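Local coordinates for Tp0751 (Treponema pallidum, PDB 5JK2), which appears to mediate adhesion of the syphilis spirochaete to extracellular matrix components and its interactions with host cells, here as its non-canonical lipocalin beta-barrel portion, at residues A[26-29]-A[30-34]; A[33-36]-A[37-41]. The protein carries 1 engineered substitution. One frame throughout, in Å; residues are numbered along the deposited sequence.

Contact 1: A[26-29]-A[30-34]; sequences VQTA and MRIAL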
ATOM      1  N   VAL A  26      22.024   2.191   8.041  1.00 60.35           N
ATOM      2  CA  VAL A  26      22.171   1.033   7.169  1.00 63.20           C
ATOM      3  C   VAL A  26      20.864   0.664   6.469  1.00 64.84           C
ATOM      4  O   VAL A  26      20.803   0.626   5.240  1.00 64.40           O
ATOM      5  CB  VAL A  26      22.679  -0.192   7.955  1.00 62.21           C
ATOM      6  CG1 VAL A  26      22.604  -1.454   7.097  1.00 65.42           C
ATOM      7  CG2 VAL A  26      24.101   0.043   8.439  1.00 70.81           C
ATOM      8  N   GLN A  27      19.829   0.380   7.255  1.00 63.52           N
ATOM      9  CA  GLN A  27      18.556  -0.076   6.706  1.00 64.12           C
ATOM     10  C   GLN A  27      17.963   0.947   5.738  1.00 61.23           C
ATOM     11  O   GLN A  27      17.294   0.582   4.773  1.00 61.43           O
ATOM     12  CB  GLN A  27      17.562  -0.371   7.832  1.00 65.57           C
ATOM     13  CG  GLN A  27      16.933   0.863   8.466  1.00 76.65           C
ATOM     14  CD  GLN A  27      15.972   0.513   9.589  1.00 81.73           C
ATOM     15  OE1 GLN A  27      16.339  -0.166  10.548  1.00 80.35           O
ATOM     16  NE2 GLN A  27      14.732   0.972   9.470  1.00 81.34           N
ATOM     17  N   THR A  28      18.213   2.226   5.999  1.00 52.30           N
ATOM     18  CA  THR A  28      17.711   3.286   5.136  1.00 53.57           C
ATOM     19  C   THR A  28      18.320   3.168   3.745  1.00 55.80           C
ATOM     20  O   THR A  28      17.621   3.289   2.739  1.00 58.97           O
ATOM     21  CB  THR A  28      18.024   4.678   5.709  1.00 59.67           C
ATOM     22  OG1 THR A  28      17.516   4.772   7.043  1.00 58.64           O
ATOM     23  CG2 THR A  28      17.396   5.771   4.847  1.00 63.77           C
ATOM     24  N   ALA A  29      19.626   2.934   3.697  1.00 59.12           N
ATOM     25  CA  ALA A  29      20.330   2.779   2.432  1.00 56.81           C
ATOM     26  C   ALA A  29      19.817   1.554   1.687  1.00 54.59           C
ATOM     27  O   ALA A  29      19.700   1.566   0.461  1.00 48.46           O
ATOM     28  CB  ALA A  29      21.825   2.670   2.667  1.00 55.61           C
ATOM     29  N   MET A  30      19.506   0.500   2.438  1.00 58.97           N
ATOM     30  CA  MET A  30      18.999  -0.736   1.855  1.00 54.88           C
ATOM     31  C   MET A  30      17.689  -0.489   1.126  1.00 50.86           C
ATOM     32  O   MET A  30      17.420  -1.102   0.098  1.00 48.84           O
ATOM     33  CB  MET A  30      18.811  -1.802   2.936  1.00 54.70           C
ATOM     34  CG  MET A  30      20.112  -2.270   3.557  1.00 59.68           C
ATOM     35  SD  MET A  30      21.238  -2.970   2.331  1.00 57.65           S
ATOM     36  CE  MET A  30      22.787  -2.920   3.230  1.00 72.55           C
ATOM     37  N   ARG A  31      16.878   0.417   1.659  1.00 53.29           N
ATOM     38  CA  ARG A  31      15.635   0.788   1.002  1.00 44.16           C
ATOM     39  C   ARG A  31      15.932   1.556  -0.280  1.00 44.18           C
ATOM     40  O   ARG A  31      15.266   1.366  -1.296  1.00 48.18           O
ATOM     41  CB  ARG A  31      14.760   1.624   1.933  1.00 48.65           C
ATOM     42  CG  ARG A  31      14.326   0.886   3.190  1.00 56.22           C
ATOM     43  CD  ARG A  31      13.255   1.646   3.951  1.00 52.15           C
ATOM     44  NE  ARG A  31      12.048   1.825   3.148  1.00 41.93           N
ATOM     45  CZ  ARG A  31      11.160   0.867   2.904  1.00 39.73           C
ATOM     46  NH1 ARG A  31      10.096   1.130   2.160  1.00 43.49           N
ATOM     47  NH2 ARG A  31      11.336  -0.354   3.395  1.00 40.74           N
ATOM     48  N   ILE A  32      16.939   2.420  -0.230  1.00 44.68           N
ATOM     49  CA  ILE A  32      17.340   3.183  -1.403  1.00 44.72           C
ATOM     50  C   ILE A  32      18.003   2.259  -2.418  1.00 45.39           C
ATOM     51  O   ILE A  32      17.839   2.428  -3.625  1.00 53.84           O
ATOM     52  CB  ILE A  32      18.305   4.321  -1.043  1.00 49.21           C
ATOM     53  CG1 ILE A  32      17.678   5.243   0.007  1.00 53.07           C
ATOM     54  CG2 ILE A  32      18.663   5.117  -2.291  1.00 51.54           C
ATOM     55  CD1 ILE A  32      18.672   6.156   0.693  1.00 52.83           C
ATOM     56  N   ALA A  33      18.765   1.293  -1.916  1.00 44.27           N
ATOM     57  CA  ALA A  33      19.382   0.281  -2.764  1.00 43.77           C
ATOM     58  C   ALA A  33      18.294  -0.541  -3.440  1.00 49.85           C
ATOM     59  O   ALA A  33      18.291  -0.713  -4.660  1.00 52.67           O
ATOM     60  CB  ALA A  33      20.298  -0.613  -1.951  1.00 46.76           C
ATOM     61  N   LEU A  34      17.370  -1.040  -2.626  1.00 51.83           N
ATOM     62  CA  LEU A  34      16.225  -1.805  -3.106  1.00 51.89           C
ATOM     63  C   LEU A  34      15.414  -0.975  -4.096  1.00 47.26           C
ATOM     64  O   LEU A  34      14.930  -1.486  -5.108  1.00 48.43           O
ATOM     65  CB  LEU A  34      15.354  -2.232  -1.923  1.00 57.24           C
ATOM     66  CG  LEU A  34      14.376  -3.395  -2.082  1.00 65.60           C
ATOM     67  CD1 LEU A  34      15.123  -4.686  -2.387  1.00 66.22           C
ATOM     68  CD2 LEU A  34      13.544  -3.531  -0.816  1.00 57.57           C
TER
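Met30 sits one helical turn beyond Val26, and their pairing belongs to a local i to i+4 contact within the first turns of helix 26-39, on the surface of the protein. Four successive i to i+4 backbone bonds build these opening turns: Met30 N to Val26 O (3.1 Å, N-H...O 154°), Arg31 N to Gln27 O, Ile32 N to Thr28 O (3.2 Å) and Ala33 N to Ala29 O (2.6 Å). Arg31 N also reaches Thr28 O, but at 123° that second bond is weak. Among the side chains, Val26 and Met30 run side by side in the same direction. Val26 CG1 lies anti to its own backbone N (chi1 170°), and the Met30 chain, bent at chi2, brings CE to 4.1 Å from Val26 CG1. On another flank, the Ile32 side chain lies along the preceding turn, with CG1 3.4 Å from Thr28 O and CD1 3.7 Å from the same oxygen. The aliphatic part of Arg31 rests near Gln27 O through CG (3.4 Å), while its guanidinium leads off to the barrel side, where NH1 is hydrogen-bonded to the carbonyl oxygens of Leu49 and His125. The pattern is that of a regular alpha-helix lying beside the calycin-type beta barrel.

Contact 2: A[33-36]-A[37-41]; sequences ALWN and RATHG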
ATOM      1  N   ALA A  33      18.765   1.293  -1.916  1.00 44.27           N
ATOM      2  CA  ALA A  33      19.382   0.281  -2.764  1.00 43.77           C
ATOM      3  C   ALA A  33      18.294  -0.541  -3.440  1.00 49.85           C
ATOM      4  O   ALA A  33      18.291  -0.713  -4.660  1.00 52.67           O
ATOM      5  CB  ALA A  33      20.298  -0.613  -1.951  1.00 46.76           C
ATOM      6  N   LEU A  34      17.370  -1.040  -2.626  1.00 51.83           N
ATOM      7  CA  LEU A  34      16.225  -1.805  -3.106  1.00 51.89           C
ATOM      8  C   LEU A  34      15.414  -0.975  -4.096  1.00 47.26           C
ATOM      9  O   LEU A  34      14.930  -1.486  -5.108  1.00 48.43           O
ATOM     10  CB  LEU A  34      15.354  -2.232  -1.923  1.00 57.24           C
ATOM     11  CG  LEU A  34      14.376  -3.395  -2.082  1.00 65.60           C
ATOM     12  CD1 LEU A  34      15.123  -4.686  -2.387  1.00 66.22           C
ATOM     13  CD2 LEU A  34      13.544  -3.531  -0.816  1.00 57.57           C
ATOM     14  N   TRP A  35      15.274   0.310  -3.789  1.00 46.17           N
ATOM     15  CA  TRP A  35      14.555   1.249  -4.643  1.00 43.04           C
ATOM     16  C   TRP A  35      15.207   1.361  -6.013  1.00 44.61           C
ATOM     17  O   TRP A  35      14.528   1.324  -7.039  1.00 44.93           O
ATOM     18  CB  TRP A  35      14.490   2.624  -3.973  1.00 44.46           C
ATOM     19  CG  TRP A  35      14.109   3.743  -4.895  1.00 43.50           C
ATOM     20  CD1 TRP A  35      14.916   4.747  -5.344  1.00 39.36           C
ATOM     21  CD2 TRP A  35      12.821   3.973  -5.480  1.00 43.69           C
ATOM     22  NE1 TRP A  35      14.212   5.588  -6.171  1.00 39.73           N
ATOM     23  CE2 TRP A  35      12.924   5.134  -6.272  1.00 41.27           C
ATOM     24  CE3 TRP A  35      11.593   3.310  -5.412  1.00 41.46           C
ATOM     25  CZ2 TRP A  35      11.844   5.645  -6.989  1.00 49.83           C
ATOM     26  CZ3 TRP A  35      10.523   3.820  -6.126  1.00 38.82           C
ATOM     27  CH2 TRP A  35      10.656   4.976  -6.903  1.00 47.27           C
ATOM     28  N   ASN A  36      16.529   1.493  -6.020  1.00 45.98           N
ATOM     29  CA  ASN A  36      17.282   1.622  -7.260  1.00 43.41           C
ATOM     30  C   ASN A  36      17.084   0.418  -8.173  1.00 48.86           C
ATOM     31  O   ASN A  36      17.051   0.558  -9.396  1.00 53.99           O
ATOM     32  CB  ASN A  36      18.769   1.803  -6.956  1.00 45.35           C
ATOM     33  CG  ASN A  36      19.571   2.195  -8.183  1.00 55.20           C
ATOM     34  OD1 ASN A  36      19.801   3.378  -8.435  1.00 54.32           O
ATOM     35  ND2 ASN A  36      20.000   1.202  -8.953  1.00 59.73           N
ATOM     36  N   ARG A  37      16.945  -0.762  -7.577  1.00 55.33           N
ATOM     37  CA  ARG A  37      16.745  -1.984  -8.349  1.00 59.40           C
ATOM     38  C   ARG A  37      15.357  -2.017  -8.986  1.00 56.98           C
ATOM     39  O   ARG A  37      15.092  -2.826  -9.876  1.00 57.04           O
ATOM     40  CB  ARG A  37      16.949  -3.221  -7.466  1.00 54.68           C
ATOM     41  CG  ARG A  37      18.338  -3.308  -6.847  1.00 66.37           C
ATOM     42  CD  ARG A  37      18.820  -4.747  -6.689  1.00 71.92           C
ATOM     43  NE  ARG A  37      18.123  -5.467  -5.627  1.00 67.87           N
ATOM     44  CZ  ARG A  37      18.390  -5.335  -4.330  1.00 63.70           C
ATOM     45  NH1 ARG A  37      19.331  -4.494  -3.920  1.00 62.16           N
ATOM     46  NH2 ARG A  37      17.707  -6.039  -3.440  1.00 73.31           N
ATOM     47  N   ALA A  38      14.480  -1.129  -8.529  1.00 58.54           N
ATOM     48  CA  ALA A  38      13.108  -1.075  -9.020  1.00 56.72           C
ATOM     49  C   ALA A  38      12.893   0.117  -9.949  1.00 62.14           C
ATOM     50  O   ALA A  38      11.992   0.099 -10.787  1.00 62.65           O
ATOM     51  CB  ALA A  38      12.139  -1.013  -7.853  1.00 56.03           C
ATOM     52  N   THR A  39      13.718   1.149  -9.793  1.00 60.03           N
ATOM     53  CA  THR A  39      13.622   2.346 -10.627  1.00 60.44           C
ATOM     54  C   THR A  39      13.697   2.004 -12.107  1.00 68.57           C
ATOM     55  O   THR A  39      12.698   2.088 -12.822  1.00 73.04           O
ATOM     56  CB  THR A  39      14.737   3.354 -10.304  1.00 56.61           C
ATOM     57  OG1 THR A  39      16.002   2.681 -10.260  1.00 57.06           O
ATOM     58  CG2 THR A  39      14.477   4.034  -8.972  1.00 55.16           C
ATOM     59  N   HIS A  40      14.887   1.622 -12.560  1.00 65.20           N
ATOM     60  CA  HIS A  40      15.092   1.233 -13.950  1.00 70.00           C
ATOM     61  C   HIS A  40      15.279  -0.275 -14.053  1.00 68.88           C
ATOM     62  O   HIS A  40      14.999  -0.874 -15.092  1.00 70.90           O
ATOM     63  CB  HIS A  40      16.304   1.958 -14.543  1.00 74.02           C
ATOM     64  CG  HIS A  40      17.601   1.612 -13.879  1.00 79.94           C
ATOM     65  ND1 HIS A  40      18.144   0.345 -13.915  1.00 76.48           N
ATOM     66  CD2 HIS A  40      18.466   2.368 -13.162  1.00 81.67           C
ATOM     67  CE1 HIS A  40      19.282   0.335 -13.247  1.00 78.37           C
ATOM     68  NE2 HIS A  40      19.502   1.551 -12.780  1.00 79.66           N
ATOM     69  N   GLY A  41      15.754  -0.880 -12.968  1.00 63.74           N
ATOM     70  CA  GLY A  41      16.033  -2.304 -12.946  1.00 67.39           C
ATOM     71  C   GLY A  41      14.807  -3.139 -13.249  1.00 67.21           C
ATOM     72  O   GLY A  41      14.905  -4.177 -13.906  1.00 71.74           O
TER
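Thr39 OG1 donates a hydrogen bond to Asn36 O at 2.5 Å, a side-chain-to-backbone link three residues back, near the C-terminal end of helix 26-39 that flanks the lipocalin-like barrel. Trp35 O is gripped by two amides: Thr39 N (2.9 Å) meets it almost in line with the carbonyl, whereas Ala38 N (2.9 Å) approaches from above the carbonyl plane, 60° out of it. Together they give this oxygen both i+3 and i+4 partners. Two residues earlier in the i+4 series, Arg37 N bonds to Ala33 O (3.2 Å). The Arg37 side chain, bent at chi2 and chi3, doubles back along the helix until NH2 lies near Leu34 CD1 (3.1 Å, a doubtfully short approach), while Arg37 NE is hydrogen-bonded to Gln43 OE1. Beyond the polar groups, Trp35 projects toward Leu49 and His125. The ring of His40 has Asn36 O over one face, and the plane of the Asn36 side-chain amide stands nearly perpendicular to the imidazole. With Thr39 OG1 set between backbone N and carbonyl carbon (chi1 48°), the methyl is directed to the indole: Thr39 CG2 makes a CH-pi contact 3.5 Å from the centroid of the Trp35 five-membered ring, 25° off its normal.

Overall arrangement
From the N terminus the chain enters helix 26-39, and both contacts lie on it in sequence. Contact 1 spans the first turns and contact 2 the last ones together with the turn leading out; neither closes a long loop, since each joins adjoining segments. They neither nest nor cross but overlap at Ala33 and Leu34, with centres about 10 Å apart on the same side of the chain's centre. Ala33 N ends the i+4 series of contact 1 and Ala33 O begins that of contact 2, so the i+4 backbone series runs through both. Side chains from each reach Leu49 and His125, placing the helix against loops of the eight-stranded antiparallel barrel.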